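Local coordinates for phenol hydroxylase component phL (Pseudomonas stutzeri, PDB 3U52), which probably serves as an all-helical subunit of the hydroxylase component of a bacterial phenol hydroxylase, and binds xenon in the crystal, at residues N106-R110 against D245-L249; K117-R121 against E184-Y188; M135-I140 against T205-W211; M194-M198 against E295-L300; T264-K269 against R320-L326. All coordinates share one frame; numbering follows the deposited sequence.

Contact 1: residues N106-R110 against D245-L249; sequences NLLTR and DVSML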
# COMPACT_ATOMS: atom_id res chain seq x y z
N ASN D 106 14.07 -34.30 -11.36
CA ASN D 106 13.52 -35.63 -11.52
C ASN D 106 13.66 -36.48 -10.29
O ASN D 106 13.93 -37.68 -10.37
CB ASN D 106 14.16 -36.34 -12.72
CG ASN D 106 14.00 -35.55 -13.98
OD1 ASN D 106 12.90 -35.17 -14.37
ND2 ASN D 106 15.11 -35.31 -14.63
N LEU D 107 13.43 -35.86 -9.14
CA LEU D 107 13.58 -36.56 -7.88
C LEU D 107 12.53 -37.68 -7.70
O LEU D 107 12.82 -38.68 -7.05
CB LEU D 107 13.57 -35.56 -6.71
CG LEU D 107 14.72 -34.52 -6.78
CD1 LEU D 107 14.76 -33.64 -5.53
CD2 LEU D 107 16.07 -35.23 -6.95
N LEU D 108 11.35 -37.52 -8.30
CA LEU D 108 10.28 -38.51 -8.21
C LEU D 108 10.27 -39.47 -9.38
O LEU D 108 10.02 -40.65 -9.19
CB LEU D 108 8.91 -37.86 -8.10
CG LEU D 108 8.63 -37.07 -6.81
CD1 LEU D 108 7.11 -36.87 -6.69
CD2 LEU D 108 9.18 -37.76 -5.57
N THR D 109 10.53 -38.96 -10.58
CA THR D 109 10.51 -39.79 -11.78
C THR D 109 11.74 -40.72 -11.85
O THR D 109 11.66 -41.79 -12.46
CB THR D 109 10.41 -38.98 -13.08
OG1 THR D 109 11.47 -38.03 -13.10
CG2 THR D 109 9.09 -38.24 -13.17
N ARG D 110 12.84 -40.36 -11.20
CA ARG D 110 14.00 -41.26 -11.11
C ARG D 110 13.85 -42.43 -10.12
O ARG D 110 14.73 -43.31 -10.07
CB ARG D 110 15.28 -40.49 -10.79
CG ARG D 110 15.58 -40.44 -9.31
CD ARG D 110 16.80 -39.57 -9.12
NE ARG D 110 17.21 -39.42 -7.73
CZ ARG D 110 18.05 -38.47 -7.32
NH1 ARG D 110 18.55 -37.59 -8.20
NH2 ARG D 110 18.38 -38.38 -6.05
N ASP D 245 12.98 -38.01 -0.58
CA ASP D 245 12.76 -36.70 -1.22
C ASP D 245 11.30 -36.17 -1.19
O ASP D 245 11.08 -34.99 -1.24
CB ASP D 245 13.34 -36.68 -2.65
CG ASP D 245 14.89 -36.81 -2.65
OD1 ASP D 245 15.51 -36.71 -1.58
OD2 ASP D 245 15.49 -37.01 -3.74
N VAL D 246 10.31 -37.04 -1.04
CA VAL D 246 8.92 -36.55 -0.87
C VAL D 246 8.71 -35.73 0.40
O VAL D 246 7.73 -35.03 0.48
CB VAL D 246 7.83 -37.68 -0.93
CG1 VAL D 246 8.06 -38.57 -2.13
CG2 VAL D 246 7.83 -38.46 0.34
N SER D 247 9.60 -35.82 1.38
CA SER D 247 9.54 -34.99 2.59
C SER D 247 9.51 -33.48 2.32
O SER D 247 8.93 -32.72 3.07
CB SER D 247 10.75 -35.24 3.49
OG SER D 247 10.62 -36.42 4.22
N MET D 248 10.21 -33.05 1.29
CA MET D 248 10.25 -31.64 1.02
C MET D 248 8.93 -31.22 0.41
O MET D 248 8.53 -30.05 0.53
CB MET D 248 11.46 -31.26 0.14
CG MET D 248 11.46 -31.81 -1.28
SD MET D 248 13.00 -31.28 -2.18
CE MET D 248 14.23 -32.41 -1.56
N LEU D 249 8.22 -32.17 -0.19
CA LEU D 249 6.88 -31.88 -0.75
C LEU D 249 5.76 -31.86 0.27
O LEU D 249 4.71 -31.29 0.03
CB LEU D 249 6.58 -32.83 -1.91
CG LEU D 249 7.67 -32.88 -2.99
CD1 LEU D 249 7.28 -33.87 -4.08
CD2 LEU D 249 7.89 -31.47 -3.60
O HOH W 1 14.68 -39.10 -5.22
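Leu108 and Leu249 meet end on, CD1 of Leu108 lying 4.0 Å from CD1 of Leu249. The other branch of Leu108 crosses Val246 at about a right angle, with CD2 of Leu108 3.7 Å from CG1 of Val246. Branched aliphatic side chains suit this buried centre, which Ile170 and Met173 of helix 147-175 extend. One step outward, Leu107 divides apolar from charged: its CG stands anti to its own carbonyl carbon (chi1 -60°), which sends the fork toward Asp245 and Met248. Its CD1 lies 4.2 Å from CE of Met248, while its CD2 is 3.7 Å from OD2 of Asp245 and also rests over one face of the Arg110 guanidinium, offset toward the rim. With an alanine here the fork is gone, and Met248 CE and the Arg110 face would probably both lose the methyls that they lie against. At the polar edge a water donates to Leu107 O (2.6 Å) and to Asp245 OD2 (2.7 Å), tying backbone to carboxylate. Arg110 NH2 and Asp245 OD2 form a long salt bridge of 3.9 Å; the two flat groups are turned 59° apart and no N-H points at the oxygen. Met248 also packs on Met248 of the second subunit. Asn106, with its positive phi, closes helix 81-105 in a Schellman motif, and the contact joins that helix end to the short helix 246-249 of the all-helical fold.

Contact 2: residues K117-R121 against E184-Y188; sequences KQLLR and ESKAY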
# COMPACT_ATOMS: atom_id res chain seq x y z
N LYS D 117 4.88 -46.75 -7.00
CA LYS D 117 3.57 -47.36 -6.73
C LYS D 117 3.22 -47.28 -5.27
O LYS D 117 2.08 -47.03 -4.93
CB LYS D 117 3.49 -48.79 -7.26
CG LYS D 117 3.02 -48.88 -8.76
CD LYS D 117 3.78 -47.89 -9.72
CE LYS D 117 3.24 -47.91 -11.15
NZ LYS D 117 3.60 -46.63 -11.85
N GLN D 118 4.22 -47.45 -4.40
CA GLN D 118 4.06 -47.23 -2.97
C GLN D 118 3.55 -45.82 -2.65
O GLN D 118 2.78 -45.66 -1.73
CB GLN D 118 5.36 -47.46 -2.19
CG GLN D 118 5.77 -48.94 -2.01
CD GLN D 118 7.05 -49.10 -1.16
OE1 GLN D 118 8.14 -48.71 -1.58
NE2 GLN D 118 6.92 -49.70 0.03
N LEU D 119 4.00 -44.81 -3.39
CA LEU D 119 3.47 -43.45 -3.18
C LEU D 119 2.05 -43.30 -3.67
O LEU D 119 1.22 -42.68 -3.02
CB LEU D 119 4.35 -42.41 -3.85
CG LEU D 119 5.78 -42.28 -3.32
CD1 LEU D 119 6.50 -41.21 -4.09
CD2 LEU D 119 5.82 -41.98 -1.81
N LEU D 120 1.78 -43.88 -4.83
CA LEU D 120 0.44 -43.84 -5.42
C LEU D 120 -0.57 -44.59 -4.55
O LEU D 120 -1.78 -44.31 -4.59
CB LEU D 120 0.47 -44.43 -6.81
CG LEU D 120 1.28 -43.63 -7.82
CD1 LEU D 120 1.09 -44.19 -9.25
CD2 LEU D 120 0.89 -42.13 -7.72
N ARG D 121 -0.06 -45.55 -3.78
CA ARG D 121 -0.91 -46.44 -2.98
C ARG D 121 -1.03 -46.00 -1.53
O ARG D 121 -2.10 -46.16 -0.92
CB ARG D 121 -0.42 -47.91 -3.07
CG ARG D 121 -1.21 -48.88 -2.20
CD ARG D 121 -0.84 -50.35 -2.47
NE ARG D 121 -1.77 -51.26 -1.81
CZ ARG D 121 -1.53 -51.95 -0.69
NH1 ARG D 121 -0.34 -51.88 -0.08
NH2 ARG D 121 -2.48 -52.74 -0.20
N GLU D 184 -4.50 -44.28 -11.56
CA GLU D 184 -4.05 -45.47 -10.86
C GLU D 184 -4.35 -45.38 -9.37
O GLU D 184 -4.84 -46.35 -8.78
CB GLU D 184 -2.55 -45.66 -11.11
CG GLU D 184 -1.91 -46.73 -10.26
CD GLU D 184 -0.45 -47.02 -10.64
OE1 GLU D 184 0.00 -46.55 -11.71
OE2 GLU D 184 0.23 -47.71 -9.85
N SER D 185 -4.02 -44.23 -8.77
CA SER D 185 -4.18 -43.99 -7.34
C SER D 185 -5.64 -43.96 -6.97
O SER D 185 -6.00 -44.48 -5.94
CB SER D 185 -3.52 -42.68 -6.94
OG SER D 185 -3.39 -42.62 -5.55
N LYS D 186 -6.48 -43.36 -7.79
CA LYS D 186 -7.91 -43.42 -7.55
C LYS D 186 -8.46 -44.86 -7.55
O LYS D 186 -9.31 -45.17 -6.75
CB LYS D 186 -8.70 -42.60 -8.54
CG LYS D 186 -10.13 -42.32 -8.08
CD LYS D 186 -10.52 -41.01 -8.70
CE LYS D 186 -11.94 -40.60 -8.40
NZ LYS D 186 -12.29 -39.50 -9.39
N ALA D 187 -7.93 -45.72 -8.40
CA ALA D 187 -8.31 -47.12 -8.43
C ALA D 187 -7.99 -47.79 -7.11
O ALA D 187 -8.78 -48.58 -6.64
CB ALA D 187 -7.68 -47.84 -9.61
N TYR D 188 -6.86 -47.44 -6.46
CA TYR D 188 -6.59 -47.94 -5.08
C TYR D 188 -7.67 -47.51 -4.04
O TYR D 188 -8.18 -48.31 -3.28
CB TYR D 188 -5.17 -47.54 -4.59
CG TYR D 188 -4.04 -48.07 -5.43
CD1 TYR D 188 -3.07 -47.22 -5.96
CD2 TYR D 188 -3.94 -49.43 -5.71
CE1 TYR D 188 -2.03 -47.71 -6.75
CE2 TYR D 188 -2.92 -49.94 -6.49
CZ TYR D 188 -1.98 -49.07 -7.02
OH TYR D 188 -0.98 -49.59 -7.80
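Leu120 and Ser185 mark the crossing of two helices of the all-helical fold, 113-122 and 180-191, whose local axes come within 9.2 Å at a crossing angle of -53°. Ser185 is small enough to let its CA come to 5.0 Å from the CA of Leu120. Its hydroxyl, turned opposite its own backbone N, donates to Leu120 O over a short 2.5 Å, in the carbonyl plane and on a lone pair. A buried polar group thereby finds a partner on the other helix. Leu120 sends CD1 across the Glu184 side chain, 3.5 Å from its CD. Glu184 reaches out fully extended, and its carboxylate lies against the aliphatic part of Lys117, whose chain turns at chi2 (48°) and crosses it at about a right angle. Lys117 NZ makes a long salt bridge to Glu184 OE1, 3.6 Å, which suits flexible charged residues at a partly exposed margin. The same carboxylate is steadied from its own helix: Tyr188 OH donates to Glu184 OE2 at 3.0 Å, on the anti side. The Tyr188 ring is itself flanked on both faces, by Glu184 O toward the rim of one and by Arg121 on the other. The charged end of Arg121 goes elsewhere, to a salt bridge with Asp192. What Arg121 gives the ring is a CH-pi contact, its CB 4.1 Å from the ring centroid and 17° off the normal.

Contact 3: residues M135-I140 against T205-W211; sequences MNNAKI and TLVVDDW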
# COMPACT_ATOMS: atom_id res chain seq x y z
N MET D 135 -15.20 -30.73 2.18
CA MET D 135 -16.67 -30.72 2.14
C MET D 135 -17.28 -30.57 3.55
O MET D 135 -18.25 -29.80 3.75
CB MET D 135 -17.22 -31.95 1.42
CG MET D 135 -16.80 -32.07 -0.05
SD MET D 135 -17.45 -33.61 -0.68
CE MET D 135 -19.21 -33.19 -0.68
N ASN D 136 -16.69 -31.27 4.53
CA ASN D 136 -17.19 -31.19 5.92
C ASN D 136 -17.04 -29.82 6.55
O ASN D 136 -17.91 -29.35 7.25
CB ASN D 136 -16.50 -32.23 6.79
CG ASN D 136 -16.90 -33.65 6.43
OD1 ASN D 136 -16.16 -34.62 6.66
ND2 ASN D 136 -18.07 -33.77 5.82
N ASN D 137 -15.92 -29.16 6.23
CA ASN D 137 -15.70 -27.80 6.72
C ASN D 137 -16.50 -26.75 6.00
O ASN D 137 -16.86 -25.76 6.64
CB ASN D 137 -14.17 -27.48 6.69
CG ASN D 137 -13.43 -28.22 7.81
OD1 ASN D 137 -12.56 -29.12 7.58
ND2 ASN D 137 -13.76 -27.85 9.03
N ALA D 138 -16.78 -26.92 4.70
CA ALA D 138 -17.79 -26.08 4.05
C ALA D 138 -19.16 -26.20 4.71
O ALA D 138 -19.85 -25.18 4.90
CB ALA D 138 -17.92 -26.38 2.54
N LYS D 139 -19.57 -27.43 4.99
CA LYS D 139 -20.82 -27.64 5.79
C LYS D 139 -20.82 -26.86 7.13
O LYS D 139 -21.78 -26.14 7.43
CB LYS D 139 -21.11 -29.15 5.95
CG LYS D 139 -22.49 -29.57 6.53
CD LYS D 139 -22.31 -29.96 7.99
CE LYS D 139 -23.40 -30.91 8.61
NZ LYS D 139 -24.76 -30.43 8.41
N ILE D 140 -19.76 -26.98 7.92
CA ILE D 140 -19.71 -26.28 9.22
C ILE D 140 -19.76 -24.78 8.98
O ILE D 140 -20.50 -24.06 9.66
CB ILE D 140 -18.47 -26.74 10.08
CG1 ILE D 140 -18.54 -28.23 10.34
CG2 ILE D 140 -18.31 -25.97 11.39
CD1 ILE D 140 -17.15 -28.87 10.42
N THR D 205 -18.91 -39.73 7.56
CA THR D 205 -18.86 -38.33 8.02
C THR D 205 -19.71 -37.36 7.20
O THR D 205 -20.25 -36.39 7.74
CB THR D 205 -17.42 -37.81 8.13
OG1 THR D 205 -16.90 -37.49 6.81
CG2 THR D 205 -16.53 -38.81 8.85
N LEU D 206 -19.84 -37.63 5.90
CA LEU D 206 -20.50 -36.73 4.98
C LEU D 206 -22.02 -36.68 5.21
O LEU D 206 -22.74 -35.87 4.62
CB LEU D 206 -20.16 -37.15 3.54
CG LEU D 206 -18.72 -36.90 3.04
CD1 LEU D 206 -18.55 -37.40 1.62
CD2 LEU D 206 -18.39 -35.40 3.04
N VAL D 207 -22.50 -37.54 6.08
CA VAL D 207 -23.91 -37.68 6.32
C VAL D 207 -24.23 -37.21 7.77
O VAL D 207 -25.38 -37.12 8.17
CB VAL D 207 -24.20 -39.18 5.95
CG1 VAL D 207 -24.74 -39.96 7.05
CG2 VAL D 207 -24.87 -39.29 4.57
N VAL D 208 -23.22 -36.82 8.52
CA VAL D 208 -23.41 -36.30 9.90
C VAL D 208 -24.18 -34.98 9.83
O VAL D 208 -23.84 -34.11 9.04
CB VAL D 208 -22.02 -36.14 10.64
CG1 VAL D 208 -22.15 -35.32 11.98
CG2 VAL D 208 -21.40 -37.48 10.89
N ASP D 209 -25.21 -34.83 10.66
CA ASP D 209 -26.03 -33.61 10.73
C ASP D 209 -25.51 -32.54 11.68
O ASP D 209 -25.63 -31.34 11.41
CB ASP D 209 -27.47 -33.94 11.23
CG ASP D 209 -28.34 -34.64 10.19
OD1 ASP D 209 -28.23 -34.33 8.97
OD2 ASP D 209 -29.15 -35.50 10.60
N ASP D 210 -25.03 -32.95 12.85
CA ASP D 210 -24.64 -32.03 13.92
C ASP D 210 -23.29 -31.44 13.57
O ASP D 210 -22.30 -32.20 13.44
CB ASP D 210 -24.54 -32.79 15.26
CG ASP D 210 -24.34 -31.86 16.45
OD1 ASP D 210 -23.40 -31.03 16.42
OD2 ASP D 210 -25.13 -31.92 17.43
N TRP D 211 -23.20 -30.12 13.44
CA TRP D 211 -21.94 -29.57 12.90
C TRP D 211 -20.80 -29.67 13.91
O TRP D 211 -19.62 -29.86 13.55
CB TRP D 211 -22.12 -28.16 12.35
CG TRP D 211 -22.45 -27.07 13.35
CD1 TRP D 211 -23.68 -26.55 13.61
CD2 TRP D 211 -21.52 -26.35 14.20
NE1 TRP D 211 -23.59 -25.56 14.57
CE2 TRP D 211 -22.29 -25.42 14.95
CE3 TRP D 211 -20.14 -26.40 14.39
CZ2 TRP D 211 -21.70 -24.49 15.86
CZ3 TRP D 211 -19.55 -25.49 15.31
CH2 TRP D 211 -20.34 -24.57 16.04
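Lys139 NZ joins two partners: it gives a weak hydrogen bond to Asp209 O at 3.3 Å, and its stronger partner is Asp143, in a salt bridge. Turns at chi2 (-102°) and chi4 (-52°) curl the chain over the loop, so that Lys139 CE also lies 3.3 Å from Val208 O. A long flexible chain can reach loop carbonyls from the neighbouring helix. That loop links helix 196-205 to helix 211-240: a type I turn spans Thr205 to Val208, and Asp210 then acts as N-cap, its OD1 accepting from Glu213 N. Asn136 crosses both Thr205 and Leu206 at about right angles. Trimming it to an alanine would remove the amide and is likely to open a gap between helix 126-143 and the turn. Leu206 also sets CD2 4.0 Å from Met135 CB, and its side chain is about 4 Å from a bound xenon. At the far end Ile140 brings CG2 to 3.5 Å from CE3 of Trp211, whose indole meets the ring of Trp70.

Contact 4: residues M194-M198 against E295-L300; sequences MWQPM and EALKPL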
# COMPACT_ATOMS: atom_id res chain seq x y z
N MET D 194 -7.28 -52.15 1.41
CA MET D 194 -6.53 -51.32 2.35
C MET D 194 -7.24 -49.98 2.59
O MET D 194 -7.24 -49.48 3.73
CB MET D 194 -5.16 -51.03 1.77
CG MET D 194 -4.05 -50.66 2.77
SD MET D 194 -2.79 -49.62 1.95
CE MET D 194 -3.56 -48.06 2.28
N TRP D 195 -7.83 -49.39 1.53
CA TRP D 195 -8.49 -48.07 1.65
C TRP D 195 -9.94 -48.12 2.05
O TRP D 195 -10.55 -47.06 2.31
CB TRP D 195 -8.34 -47.23 0.35
CG TRP D 195 -6.97 -46.78 0.23
CD1 TRP D 195 -5.98 -47.34 -0.51
CD2 TRP D 195 -6.36 -45.69 0.96
NE1 TRP D 195 -4.78 -46.65 -0.32
CE2 TRP D 195 -4.99 -45.65 0.59
CE3 TRP D 195 -6.85 -44.75 1.88
CZ2 TRP D 195 -4.10 -44.71 1.13
CZ3 TRP D 195 -5.97 -43.81 2.41
CH2 TRP D 195 -4.61 -43.79 2.02
N GLN D 196 -10.55 -49.32 2.05
CA GLN D 196 -12.01 -49.36 2.21
C GLN D 196 -12.51 -48.88 3.58
O GLN D 196 -13.51 -48.18 3.64
CB GLN D 196 -12.66 -50.67 1.73
CG GLN D 196 -12.41 -50.93 0.25
CD GLN D 196 -12.45 -49.65 -0.61
OE1 GLN D 196 -13.49 -49.01 -0.76
NE2 GLN D 196 -11.31 -49.30 -1.21
N PRO D 197 -11.83 -49.24 4.67
CA PRO D 197 -12.28 -48.69 5.96
C PRO D 197 -12.21 -47.15 5.98
O PRO D 197 -13.09 -46.49 6.55
CB PRO D 197 -11.29 -49.28 6.95
CG PRO D 197 -10.89 -50.63 6.30
CD PRO D 197 -10.75 -50.22 4.85
N MET D 198 -11.20 -46.59 5.34
CA MET D 198 -11.09 -45.10 5.33
C MET D 198 -12.19 -44.51 4.48
O MET D 198 -12.86 -43.57 4.88
CB MET D 198 -9.73 -44.64 4.89
CG MET D 198 -9.63 -43.10 4.76
SD MET D 198 -9.62 -42.25 6.37
CE MET D 198 -7.89 -42.37 6.80
N GLU D 295 -9.51 -47.54 13.49
CA GLU D 295 -9.70 -48.69 12.62
C GLU D 295 -9.56 -48.34 11.12
O GLU D 295 -9.14 -49.18 10.31
CB GLU D 295 -11.03 -49.40 12.96
CG GLU D 295 -12.18 -49.22 11.95
CD GLU D 295 -13.31 -50.26 12.12
OE1 GLU D 295 -13.53 -51.03 11.15
OE2 GLU D 295 -13.96 -50.30 13.22
N ALA D 296 -9.87 -47.09 10.75
CA ALA D 296 -9.69 -46.63 9.36
C ALA D 296 -8.21 -46.42 8.98
O ALA D 296 -7.82 -46.59 7.83
CB ALA D 296 -10.50 -45.38 9.10
N LEU D 297 -7.41 -46.02 9.96
CA LEU D 297 -5.98 -45.84 9.78
C LEU D 297 -5.19 -47.13 9.90
O LEU D 297 -4.08 -47.19 9.42
CB LEU D 297 -5.47 -44.83 10.80
CG LEU D 297 -6.02 -43.43 10.55
CD1 LEU D 297 -5.80 -42.58 11.73
CD2 LEU D 297 -5.42 -42.78 9.22
N LYS D 298 -5.75 -48.15 10.54
CA LYS D 298 -5.01 -49.39 10.82
C LYS D 298 -4.42 -50.08 9.55
O LYS D 298 -3.23 -50.38 9.51
CB LYS D 298 -5.90 -50.34 11.67
CG LYS D 298 -5.29 -51.65 12.19
CD LYS D 298 -6.08 -52.05 13.50
CE LYS D 298 -6.66 -53.46 13.47
NZ LYS D 298 -5.58 -54.51 13.44
N PRO D 299 -5.24 -50.30 8.50
CA PRO D 299 -4.59 -50.92 7.31
C PRO D 299 -3.46 -50.10 6.66
O PRO D 299 -2.53 -50.67 6.05
CB PRO D 299 -5.74 -51.11 6.31
CG PRO D 299 -6.96 -50.61 6.94
CD PRO D 299 -6.67 -50.06 8.30
N LEU D 300 -3.53 -48.77 6.77
CA LEU D 300 -2.46 -47.92 6.30
C LEU D 300 -1.21 -48.08 7.16
O LEU D 300 -0.10 -48.16 6.63
CB LEU D 300 -2.91 -46.45 6.25
CG LEU D 300 -1.93 -45.38 5.72
CD1 LEU D 300 -1.65 -45.57 4.20
CD2 LEU D 300 -2.46 -43.98 6.00
O HOH W 2 -8.58 -47.70 5.37
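Met198 and Leu297 make the tight end of this contact, CE of Met198 pressing to 3.5 Å from CD2 of Leu297, closer than usual for two carbons. Met194 bends at its last torsion (chi3 89°) to lay CE 3.7 Å from CD1 of Leu300 and over one face of the Trp195 ring, offset toward its rim; pliable methionines fit between stiffer neighbours. The small Ala296 lets the backbones close in, its CB 3.8 Å from Met198 CA. A water sits between Met194-Met198 and the kink of helix 276-302. It accepts from Met198 N and donates to Met194 O, and it donates at 2.8 Å to Ala296 O. The kink fits Pro299, which has no N-H to give, and Leu300 N makes no bond to the turn before. By contrast the Pro197-Pro299 pair is looser, the rings sliding past each other in opposite directions with CG of Pro197 4.0 Å from CG of Pro299, beside the exposed Glu295, although Pro299 CB lies 3.4 Å from Met194 O.

Contact 5: residues T264-K269 against R320-L326; sequences TNAMMK and RLKKFEL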
# COMPACT_ATOMS: atom_id res chain seq x y z
N THR D 264 -7.89 -25.41 16.91
CA THR D 264 -8.73 -26.55 17.27
C THR D 264 -8.65 -26.86 18.76
O THR D 264 -9.67 -27.11 19.38
CB THR D 264 -8.47 -27.82 16.46
OG1 THR D 264 -7.16 -28.28 16.71
CG2 THR D 264 -8.67 -27.60 14.95
N ASN D 265 -7.47 -26.81 19.37
CA ASN D 265 -7.38 -26.84 20.85
C ASN D 265 -8.08 -25.68 21.58
O ASN D 265 -8.72 -25.92 22.60
CB ASN D 265 -5.92 -26.92 21.32
CG ASN D 265 -5.27 -28.25 21.00
OD1 ASN D 265 -5.95 -29.23 20.71
ND2 ASN D 265 -3.93 -28.30 21.09
N ALA D 266 -7.97 -24.43 21.12
CA ALA D 266 -8.71 -23.33 21.75
C ALA D 266 -10.25 -23.54 21.66
O ALA D 266 -10.98 -23.24 22.62
CB ALA D 266 -8.32 -22.00 21.19
N MET D 267 -10.75 -24.03 20.52
CA MET D 267 -12.17 -24.29 20.37
C MET D 267 -12.64 -25.44 21.30
O MET D 267 -13.65 -25.28 21.99
CB MET D 267 -12.51 -24.64 18.93
CG MET D 267 -14.00 -25.04 18.72
SD MET D 267 -14.29 -25.35 16.95
CE MET D 267 -13.49 -26.96 16.76
N MET D 268 -11.93 -26.56 21.32
CA MET D 268 -12.21 -27.64 22.29
C MET D 268 -12.16 -27.17 23.75
O MET D 268 -13.04 -27.51 24.51
CB MET D 268 -11.29 -28.83 22.08
CG MET D 268 -11.65 -29.70 20.87
SD MET D 268 -13.35 -30.33 20.85
CE MET D 268 -13.19 -31.61 22.12
N LYS D 269 -11.15 -26.39 24.16
CA LYS D 269 -11.08 -25.89 25.54
C LYS D 269 -12.30 -25.10 25.97
O LYS D 269 -12.77 -25.24 27.09
CB LYS D 269 -9.86 -25.02 25.79
CG LYS D 269 -8.55 -25.80 25.96
CD LYS D 269 -7.49 -24.91 26.65
CE LYS D 269 -7.16 -25.39 28.06
NZ LYS D 269 -6.47 -26.73 28.01
N ARG D 320 -3.71 -35.42 24.37
CA ARG D 320 -4.34 -34.17 23.96
C ARG D 320 -5.77 -34.05 24.52
O ARG D 320 -6.09 -33.05 25.11
CB ARG D 320 -4.26 -34.04 22.43
CG ARG D 320 -4.95 -32.83 21.77
CD ARG D 320 -4.73 -32.87 20.23
NE ARG D 320 -5.48 -31.80 19.58
CZ ARG D 320 -5.69 -31.71 18.27
NH1 ARG D 320 -5.20 -32.64 17.45
NH2 ARG D 320 -6.39 -30.69 17.78
N LEU D 321 -6.60 -35.09 24.39
CA LEU D 321 -7.98 -35.05 24.88
C LEU D 321 -8.08 -34.89 26.41
O LEU D 321 -9.02 -34.27 26.89
CB LEU D 321 -8.78 -36.28 24.40
CG LEU D 321 -9.13 -36.34 22.91
CD1 LEU D 321 -9.74 -37.69 22.45
CD2 LEU D 321 -10.01 -35.16 22.46
N LYS D 322 -7.12 -35.45 27.14
CA LYS D 322 -7.03 -35.30 28.61
C LYS D 322 -6.98 -33.85 29.06
O LYS D 322 -7.53 -33.53 30.10
CB LYS D 322 -5.85 -36.07 29.19
CG LYS D 322 -6.23 -37.49 29.56
CD LYS D 322 -5.02 -38.35 29.95
CE LYS D 322 -5.47 -39.78 30.19
NZ LYS D 322 -4.57 -40.74 29.46
N LYS D 323 -6.35 -32.98 28.27
CA LYS D 323 -6.37 -31.54 28.54
C LYS D 323 -7.78 -30.93 28.59
O LYS D 323 -7.99 -29.92 29.27
CB LYS D 323 -5.56 -30.77 27.49
CG LYS D 323 -4.05 -30.94 27.61
CD LYS D 323 -3.32 -30.20 26.44
CE LYS D 323 -1.85 -29.80 26.80
NZ LYS D 323 -1.29 -28.66 25.94
N PHE D 324 -8.74 -31.54 27.88
CA PHE D 324 -10.11 -31.02 27.85
C PHE D 324 -11.01 -31.73 28.84
O PHE D 324 -12.22 -31.49 28.84
CB PHE D 324 -10.74 -31.12 26.46
CG PHE D 324 -9.83 -30.75 25.34
CD1 PHE D 324 -9.72 -31.58 24.23
CD2 PHE D 324 -9.08 -29.58 25.38
CE1 PHE D 324 -8.87 -31.26 23.20
CE2 PHE D 324 -8.23 -29.25 24.34
CZ PHE D 324 -8.13 -30.09 23.25
N GLU D 325 -10.42 -32.60 29.67
CA GLU D 325 -11.15 -33.41 30.64
C GLU D 325 -11.97 -34.43 29.86
O GLU D 325 -13.16 -34.59 30.13
CB GLU D 325 -12.09 -32.55 31.54
CG GLU D 325 -11.43 -31.49 32.46
CD GLU D 325 -12.37 -30.26 32.74
OE1 GLU D 325 -12.86 -30.13 33.90
OE2 GLU D 325 -12.61 -29.44 31.81
N LEU D 326 -11.35 -35.06 28.87
CA LEU D 326 -12.04 -36.04 28.04
C LEU D 326 -11.17 -37.26 27.85
O LEU D 326 -9.95 -37.18 27.97
CB LEU D 326 -12.42 -35.45 26.67
CG LEU D 326 -13.42 -34.30 26.59
CD1 LEU D 326 -13.34 -33.59 25.24
CD2 LEU D 326 -14.83 -34.80 26.85
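Asn265 OD1 meets both a guanidinium and the edge of an aromatic ring. Arg320 NE donates to Asn265 OD1 at 2.8 Å, in the carbonyl plane and on a lone pair, with an N-H...O angle of 150°, though the oxygen is somewhat tilted from the guanidinium plane; Arg320 NH2 adds a weak bond to Asn265 OD1 at 3.3 Å. Amide and guanidinium planes stand 73° apart, and the fully extended arginine chain carries its head across to the other helix. Asparagine suits the place because its carbonyl accepts without adding a charge. Asn265 OD1 also lies at the edge of the Phe324 ring, 3.5 Å from Phe324 CZ. Thr264 OG1 is close to Arg320 NH2, but the angle is poor and its hydrogen bond is with Ser260 O. Met268 CB sits over the middle of one face of Phe324, 3.6 Å from the centroid and 11° off the normal, in a CH-pi contact; Arg320 O lies over the opposite face, offset toward the rim. Lys269 lays its CG at the ring edge, 3.8 Å from Phe324 CE2. Met268 CE goes on to Leu326 CD1 at 3.7 Å. Glu325, with positive phi, ends helix 307-322 in a Schellman motif. Helix 251-274 receives this helix end, with Ile220 of helix 211-240 beside Thr264 and Arg320, and Leu282 and Gln283 of helix 276-302 beside Met268 and Leu326.

Overall arrangement
The five contacts tie together an all-helical chain. Contact 2 is nested within the loop closed by contact 1, and the two touch through Leu119 and Val246. Contact 2 also meets contact 4, their centres about 14 Å apart, where Trp195 NE1 probably donates to Arg121 O. Contacts 1, 2 and 4 thus form a connected group. Contact 3 lies across the chain's centre from contact 1, as does contact 5, and the centres of contacts 3 and 5 are about 20 Å apart. Along the sequence contact 4 crosses contacts 1, 3 and 5, its second segment lying on helix 276-302, so helices from the middle and end of the chain are interlocked with earlier ones rather than stacked in order.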